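Local coordinates for protection of telomeres protein 1 (PDB 7CUI) that binds single-stranded telomeric DNA, protects the 3' telomeric overhang and regulates telomerase and telomere length, at residues L85-D88 with V92-P95; E139-H144 with E157-P162; V96-S101 with F164-K169. All blocks are in the same frame, centred on the assembly; numbering follows the deposited sequence.

Contact 1 of 3, residues L85-D88 with V92-P95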
# COMPACT_ATOMS: atom_id res chain seq x y z
N LEU A 85 4.08 4.11 -0.61
CA LEU A 85 5.53 4.03 -0.64
C LEU A 85 6.04 4.02 0.80
O LEU A 85 5.90 5.01 1.52
CB LEU A 85 6.11 5.22 -1.41
CG LEU A 85 7.60 5.14 -1.71
CD1 LEU A 85 7.92 3.95 -2.61
CD2 LEU A 85 8.10 6.43 -2.34
N VAL A 86 6.62 2.89 1.23
CA VAL A 86 7.00 2.74 2.62
C VAL A 86 8.53 2.79 2.75
O VAL A 86 9.25 2.52 1.79
CB VAL A 86 6.40 1.47 3.25
CG1 VAL A 86 4.88 1.50 3.26
CG2 VAL A 86 6.92 0.19 2.60
N ARG A 87 9.01 3.16 3.95
CA ARG A 87 10.43 3.28 4.23
C ARG A 87 10.75 2.59 5.56
O ARG A 87 10.00 2.69 6.53
CB ARG A 87 10.88 4.74 4.19
CG ARG A 87 12.18 5.04 4.92
CD ARG A 87 13.03 6.11 4.25
NE ARG A 87 12.32 7.36 4.00
CZ ARG A 87 12.70 8.32 3.15
NH1 ARG A 87 13.81 8.19 2.43
NH2 ARG A 87 11.95 9.40 3.01
N ASP A 88 11.91 1.93 5.57
CA ASP A 88 12.37 1.01 6.60
C ASP A 88 13.58 1.65 7.30
O ASP A 88 14.07 2.69 6.87
CB ASP A 88 12.76 -0.31 5.92
CG ASP A 88 13.12 -1.46 6.83
OD1 ASP A 88 14.19 -1.40 7.45
OD2 ASP A 88 12.34 -2.44 6.88
N VAL A 92 15.62 2.72 2.64
CA VAL A 92 15.24 2.36 1.28
C VAL A 92 13.73 2.15 1.21
O VAL A 92 13.13 1.66 2.16
CB VAL A 92 16.01 1.13 0.75
CG1 VAL A 92 17.34 1.53 0.13
CG2 VAL A 92 16.22 0.07 1.83
N THR A 93 13.14 2.52 0.07
CA THR A 93 11.69 2.54 -0.07
C THR A 93 11.20 1.32 -0.85
O THR A 93 11.96 0.68 -1.57
CB THR A 93 11.19 3.86 -0.69
OG1 THR A 93 11.69 3.99 -2.02
CG2 THR A 93 11.57 5.08 0.12
N LEU A 94 9.91 1.01 -0.67
CA LEU A 94 9.24 -0.07 -1.37
C LEU A 94 7.80 0.35 -1.64
O LEU A 94 7.14 0.88 -0.75
CB LEU A 94 9.31 -1.33 -0.49
CG LEU A 94 8.93 -2.65 -1.17
CD1 LEU A 94 10.05 -3.13 -2.08
CD2 LEU A 94 8.60 -3.71 -0.13
N PRO A 95 7.29 0.19 -2.89
CA PRO A 95 5.87 0.42 -3.18
C PRO A 95 5.06 -0.83 -2.84
O PRO A 95 5.27 -1.89 -3.41
CB PRO A 95 5.87 0.71 -4.69
CG PRO A 95 7.04 -0.08 -5.23
CD PRO A 95 8.05 -0.18 -4.09
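V86 and L94 face each other as the hydrogen-bonded pair of an antiparallel hairpin. V86 N donates a hydrogen bond to L94 O at 2.9 Å, almost straight at 174°, while L94 N donates back to V86 O at 3.0 Å, more bent at 149°. Both carbonyls take a second, weaker touch from a CA-H: T93 CA comes to 3.1 Å from V86 O, and L85 CA leans on L94 O in the same way.

The side chains alternate between two faces. On the one carrying V86 and L94, the two lie side by side and point the same way, V86 CG2 resting 4.2 Å from L94 CB. On the other, L85 crosses T93 at a slant: with its CG anti to the backbone N (chi1 -171°), L85 is swung across the hairpin until CD1 stands 3.8 Å from T93 CB, and that same methyl group reaches on to P95. Further toward the turn, T93 CG2 packs against R87 CB at 4.1 Å.

Around this core, L85 and R87 bond through their backbones to strand 49-73, which flanks 77-87 on its far side, and D88 OD1 accepts from S90 N within the turn. I34 of helix 34-38 lies against D88, V92 and L94. A chain of another protein meets the opposite face: T93 OG1 hydrogen-bonds to an aromatic side chain there, and L85 and P95 pack on aromatic ones. Between the two strands the hydrogen bonding is thus all backbone, which leaves L85, P95 and the T93 hydroxyl to meet the partner protein.

Contact 2 of 3, residues E139-H144 with E157-P162; sequences EERIQH and EDVETP. With SO4 (sulfate ion), chain E.
In the helical insertion between two strands of the C-terminal OB-fold domain of Pot1, a surface salt bridge from R141 to D158 ties helix 138-148 to the end of the short helix 155-158. R141 NE donates to D158 OD2 at 3.0 Å along a nearly straight line, 170°. The oxygen lies in the guanidinium plane, but NE meets it on its anti side and tilted 32° out of the carboxylate plane; the two flat groups are turned 54° apart. NH1 adds a weak bond to the same oxygen, which also accepts from H145 NE2, giving it several donors.

R141 CG packs 3.6 Å from V159 CG1; beyond it, bends at chi2 and chi3 carry the guanidinium to D158. On its outer side NH1 hydrogen-bonds to O2 of a sulfate ion, probably from the crystallisation liquor, at 3.2 Å. A leucine in place of R141 would probably leave the D158 carboxylate without its charged mate on this helix, though still with H145, and deprive the sulfate of the NH1 donor. Further along the helix, R141 NH2 lies over the centre of the H144 ring, 3.5 Å above its plane.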
# COMPACT_ATOMS: atom_id res chain seq x y z
N GLU A 139 -0.89 13.31 3.79
CA GLU A 139 -1.81 13.61 2.70
C GLU A 139 -2.01 15.12 2.59
O GLU A 139 -2.00 15.67 1.49
CB GLU A 139 -3.14 12.87 2.91
CG GLU A 139 -4.13 13.03 1.77
CD GLU A 139 -5.05 14.24 1.80
OE1 GLU A 139 -5.22 14.85 2.88
OE2 GLU A 139 -5.61 14.58 0.72
N GLU A 140 -2.16 15.77 3.76
CA GLU A 140 -2.37 17.20 3.86
C GLU A 140 -1.22 17.94 3.20
O GLU A 140 -1.43 18.91 2.47
CB GLU A 140 -2.42 17.62 5.33
CG GLU A 140 -3.77 17.43 5.97
CD GLU A 140 -3.84 17.65 7.48
OE1 GLU A 140 -2.86 18.18 8.06
OE2 GLU A 140 -4.88 17.28 8.07
N ARG A 141 -0.00 17.46 3.48
CA ARG A 141 1.22 18.10 3.02
C ARG A 141 1.41 17.83 1.53
O ARG A 141 1.85 18.70 0.79
CB ARG A 141 2.42 17.61 3.83
CG ARG A 141 2.65 18.34 5.15
CD ARG A 141 2.33 19.82 5.28
NE ARG A 141 3.33 20.74 4.73
CZ ARG A 141 3.21 22.08 4.66
NH1 ARG A 141 4.25 22.83 4.23
NH2 ARG A 141 2.08 22.66 5.05
N ILE A 142 1.07 16.60 1.11
CA ILE A 142 1.18 16.25 -0.30
C ILE A 142 0.25 17.15 -1.11
O ILE A 142 0.66 17.69 -2.14
CB ILE A 142 0.93 14.75 -0.53
CG1 ILE A 142 2.18 13.93 -0.20
CG2 ILE A 142 0.45 14.49 -1.95
CD1 ILE A 142 2.01 12.44 -0.30
N GLN A 143 -0.99 17.35 -0.62
CA GLN A 143 -1.93 18.22 -1.30
C GLN A 143 -1.48 19.68 -1.22
O GLN A 143 -1.71 20.46 -2.15
CB GLN A 143 -3.34 18.06 -0.72
CG GLN A 143 -3.97 16.71 -1.02
CD GLN A 143 -3.90 16.32 -2.47
OE1 GLN A 143 -3.70 15.16 -2.81
NE2 GLN A 143 -4.09 17.29 -3.36
N HIS A 144 -0.85 20.03 -0.10
CA HIS A 144 -0.33 21.38 0.08
C HIS A 144 0.68 21.69 -1.02
O HIS A 144 0.67 22.77 -1.59
CB HIS A 144 0.28 21.54 1.48
CG HIS A 144 1.09 22.79 1.62
ND1 HIS A 144 0.52 24.02 1.90
CD2 HIS A 144 2.41 23.01 1.45
CE1 HIS A 144 1.46 24.94 1.92
NE2 HIS A 144 2.63 24.35 1.65
N GLU A 157 9.39 14.86 4.24
CA GLU A 157 10.38 15.40 5.15
C GLU A 157 9.79 16.54 5.98
O GLU A 157 10.42 17.00 6.93
CB GLU A 157 11.67 15.74 4.40
CG GLU A 157 11.55 16.96 3.51
CD GLU A 157 12.61 17.05 2.42
OE1 GLU A 157 13.18 15.99 2.06
OE2 GLU A 157 12.87 18.17 1.93
N ASP A 158 8.58 16.97 5.62
CA ASP A 158 7.87 18.00 6.37
C ASP A 158 7.35 17.44 7.69
O ASP A 158 7.25 18.18 8.67
CB ASP A 158 6.66 18.52 5.60
CG ASP A 158 6.96 19.45 4.43
OD1 ASP A 158 8.14 19.77 4.21
OD2 ASP A 158 5.98 19.85 3.76
N VAL A 159 7.00 16.14 7.71
CA VAL A 159 6.19 15.58 8.78
C VAL A 159 6.77 14.26 9.27
O VAL A 159 7.49 13.57 8.54
CB VAL A 159 4.73 15.40 8.34
CG1 VAL A 159 4.04 16.73 8.09
CG2 VAL A 159 4.60 14.49 7.13
N GLU A 160 6.42 13.91 10.51
CA GLU A 160 6.68 12.60 11.07
C GLU A 160 5.43 11.74 10.90
O GLU A 160 4.38 12.07 11.43
CB GLU A 160 6.95 12.71 12.57
CG GLU A 160 8.40 12.92 12.89
CD GLU A 160 8.67 13.00 14.38
OE1 GLU A 160 9.86 13.06 14.75
OE2 GLU A 160 7.70 13.00 15.15
N THR A 161 5.59 10.65 10.16
CA THR A 161 4.52 9.69 9.95
C THR A 161 4.73 8.50 10.89
O THR A 161 5.87 8.15 11.18
CB THR A 161 4.44 9.33 8.46
OG1 THR A 161 5.70 8.77 8.09
CG2 THR A 161 4.14 10.54 7.59
N PRO A 162 3.66 7.87 11.42
CA PRO A 162 3.81 6.79 12.40
C PRO A 162 4.48 5.53 11.87
O PRO A 162 4.55 5.32 10.66
CB PRO A 162 2.38 6.49 12.87
CG PRO A 162 1.48 7.05 11.80
CD PRO A 162 2.24 8.19 11.15
S SO4 E . 5.73 25.74 4.55
O1 SO4 E . 6.08 25.53 3.18
O2 SO4 E . 4.31 25.99 4.65
O3 SO4 E . 6.06 24.56 5.32
O4 SO4 E . 6.45 26.86 5.07

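Contact 3 of 3, residues V96-S101 with F164-K169; sequences VIFFDS and FDIYVK
F98 and I166 reach for each other from opposite sides of the barrel interior, and V96 meets V168 beside them. Two strands that share no backbone pairing are joined here by apolar side chains alone, across the core of an OB fold.

The F98 ring extends far enough from its strand for CZ, the outermost carbon, to make the touch. I166 replies with the end of its longer branch: CG1 is anti to the backbone N, and a turn at chi2 (59°) brings CD1 round to the phenyl edge, in the ring plane and 3.5 Å from F98 CZ. The methyl group thus abuts the rim of the ring, and neither ring face takes part in this pair.

The valines use their branches differently, and their side chains cross at about a right angle. V168 presents a single methyl group, CG1, to both prongs of V96, at 3.8 Å from V96 CG1 and 3.9 Å from V96 CG2. V96 can offer both because CG1 stands anti to the backbone N (chi1 176°) and CG2 anti to the carbonyl carbon. The CA atoms of V96 and V168 lie 7.2 Å apart, so the gap is bridged wholly by side chains.

All four residues are buried. L53 of strand 49-73 packs on both I166 and V168, while F82 and L84 of strand 77-87 lie against F98. Strand 190-198 completes the wall, pairing parallel with 93-99 and antiparallel with 163-171; on strand 163-171, K169 forms a salt bridge to D102 of helix 100-107.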
# COMPACT_ATOMS: atom_id res chain seq x y z
N VAL A 96 4.15 -0.67 -1.87
CA VAL A 96 3.32 -1.74 -1.37
C VAL A 96 1.88 -1.47 -1.82
O VAL A 96 1.29 -0.44 -1.49
CB VAL A 96 3.43 -1.83 0.17
CG1 VAL A 96 2.49 -2.88 0.76
CG2 VAL A 96 4.86 -2.07 0.63
N ILE A 97 1.33 -2.41 -2.60
CA ILE A 97 0.00 -2.26 -3.17
C ILE A 97 -1.03 -2.82 -2.20
O ILE A 97 -0.90 -3.95 -1.73
CB ILE A 97 -0.08 -2.95 -4.55
CG1 ILE A 97 0.84 -2.30 -5.58
CG2 ILE A 97 -1.52 -3.01 -5.04
CD1 ILE A 97 1.11 -3.16 -6.79
N PHE A 98 -2.07 -2.02 -1.93
CA PHE A 98 -3.27 -2.49 -1.26
C PHE A 98 -4.41 -2.58 -2.27
O PHE A 98 -4.83 -1.57 -2.83
CB PHE A 98 -3.60 -1.62 -0.04
CG PHE A 98 -2.65 -1.82 1.10
CD1 PHE A 98 -1.47 -1.08 1.17
CD2 PHE A 98 -2.89 -2.77 2.09
CE1 PHE A 98 -0.57 -1.28 2.21
CE2 PHE A 98 -2.00 -2.96 3.13
CZ PHE A 98 -0.84 -2.21 3.19
N PHE A 99 -4.90 -3.80 -2.47
CA PHE A 99 -5.89 -4.12 -3.48
C PHE A 99 -7.03 -4.89 -2.81
O PHE A 99 -6.79 -5.73 -1.93
CB PHE A 99 -5.23 -4.93 -4.59
CG PHE A 99 -6.13 -5.29 -5.75
CD1 PHE A 99 -6.62 -4.31 -6.60
CD2 PHE A 99 -6.48 -6.61 -6.01
CE1 PHE A 99 -7.45 -4.63 -7.66
CE2 PHE A 99 -7.31 -6.93 -7.07
CZ PHE A 99 -7.79 -5.94 -7.90
N ASP A 100 -8.27 -4.56 -3.21
CA ASP A 100 -9.45 -5.36 -2.94
C ASP A 100 -9.55 -5.71 -1.45
O ASP A 100 -9.57 -4.82 -0.60
CB ASP A 100 -9.53 -6.57 -3.88
CG ASP A 100 -10.94 -7.08 -4.10
OD1 ASP A 100 -11.87 -6.56 -3.44
OD2 ASP A 100 -11.11 -7.99 -4.94
N SER A 101 -9.59 -7.01 -1.13
CA SER A 101 -9.87 -7.49 0.22
C SER A 101 -8.75 -7.13 1.21
O SER A 101 -9.02 -6.98 2.40
CB SER A 101 -10.18 -8.96 0.24
OG SER A 101 -9.16 -9.69 -0.42
N PHE A 164 4.71 1.27 11.95
CA PHE A 164 3.86 0.10 12.10
C PHE A 164 4.50 -1.09 11.39
O PHE A 164 5.33 -0.92 10.50
CB PHE A 164 2.43 0.37 11.60
CG PHE A 164 2.33 0.77 10.15
CD1 PHE A 164 2.45 2.11 9.77
CD2 PHE A 164 2.12 -0.18 9.16
CE1 PHE A 164 2.37 2.48 8.43
CE2 PHE A 164 2.03 0.20 7.83
CZ PHE A 164 2.15 1.52 7.46
N ASP A 165 4.11 -2.30 11.82
CA ASP A 165 4.54 -3.52 11.16
C ASP A 165 3.60 -3.79 9.99
O ASP A 165 2.40 -3.53 10.09
CB ASP A 165 4.62 -4.70 12.14
CG ASP A 165 5.79 -4.61 13.11
OD1 ASP A 165 6.81 -3.99 12.75
OD2 ASP A 165 5.67 -5.16 14.22
N ILE A 166 4.17 -4.29 8.89
CA ILE A 166 3.43 -4.55 7.66
C ILE A 166 3.86 -5.90 7.11
O ILE A 166 5.05 -6.23 7.15
CB ILE A 166 3.67 -3.41 6.64
CG1 ILE A 166 2.78 -3.51 5.40
CG2 ILE A 166 5.14 -3.31 6.26
CD1 ILE A 166 1.31 -3.49 5.69
N TYR A 167 2.89 -6.70 6.63
CA TYR A 167 3.21 -7.91 5.89
C TYR A 167 3.06 -7.64 4.40
O TYR A 167 2.09 -7.01 3.98
CB TYR A 167 2.26 -9.06 6.24
CG TYR A 167 2.16 -9.45 7.69
CD1 TYR A 167 3.17 -9.19 8.59
CD2 TYR A 167 1.04 -10.14 8.15
CE1 TYR A 167 3.07 -9.57 9.92
CE2 TYR A 167 0.93 -10.53 9.47
CZ TYR A 167 1.95 -10.24 10.36
OH TYR A 167 1.84 -10.62 11.67
N VAL A 168 4.02 -8.13 3.61
CA VAL A 168 3.94 -7.99 2.16
C VAL A 168 4.11 -9.36 1.52
O VAL A 168 4.90 -10.18 1.99
CB VAL A 168 4.96 -6.97 1.60
CG1 VAL A 168 4.77 -5.59 2.20
CG2 VAL A 168 6.40 -7.44 1.73
N LYS A 169 3.34 -9.60 0.45
CA LYS A 169 3.54 -10.77 -0.39
C LYS A 169 4.16 -10.33 -1.71
O LYS A 169 3.62 -9.47 -2.40
CB LYS A 169 2.25 -11.59 -0.54
CG LYS A 169 0.99 -10.81 -0.92
CD LYS A 169 -0.27 -11.63 -0.72
CE LYS A 169 -1.53 -10.79 -0.75
NZ LYS A 169 -2.73 -11.60 -0.45

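Contacts 1 and 3 follow one another along strand 93-99, their centres 12 Å apart, and they touch where V86 CG2 packs on V96 CG2 at 3.6 Å. The inward face of the hairpin thus runs into the core that contact 3 fills between strands 93-99 and 163-171. Contact 2 belongs to the helical excursion linking those two strands; its second segment runs almost directly into F164-K169, although the centres of contacts 2 and 3 are about 21 Å apart. Its nearest atoms stay about 6 Å from contact 1. The sulfate sits at contact 2, whereas the partner protein lies against contact 1 and against I97, F99 and K169 of the contact 3 segments.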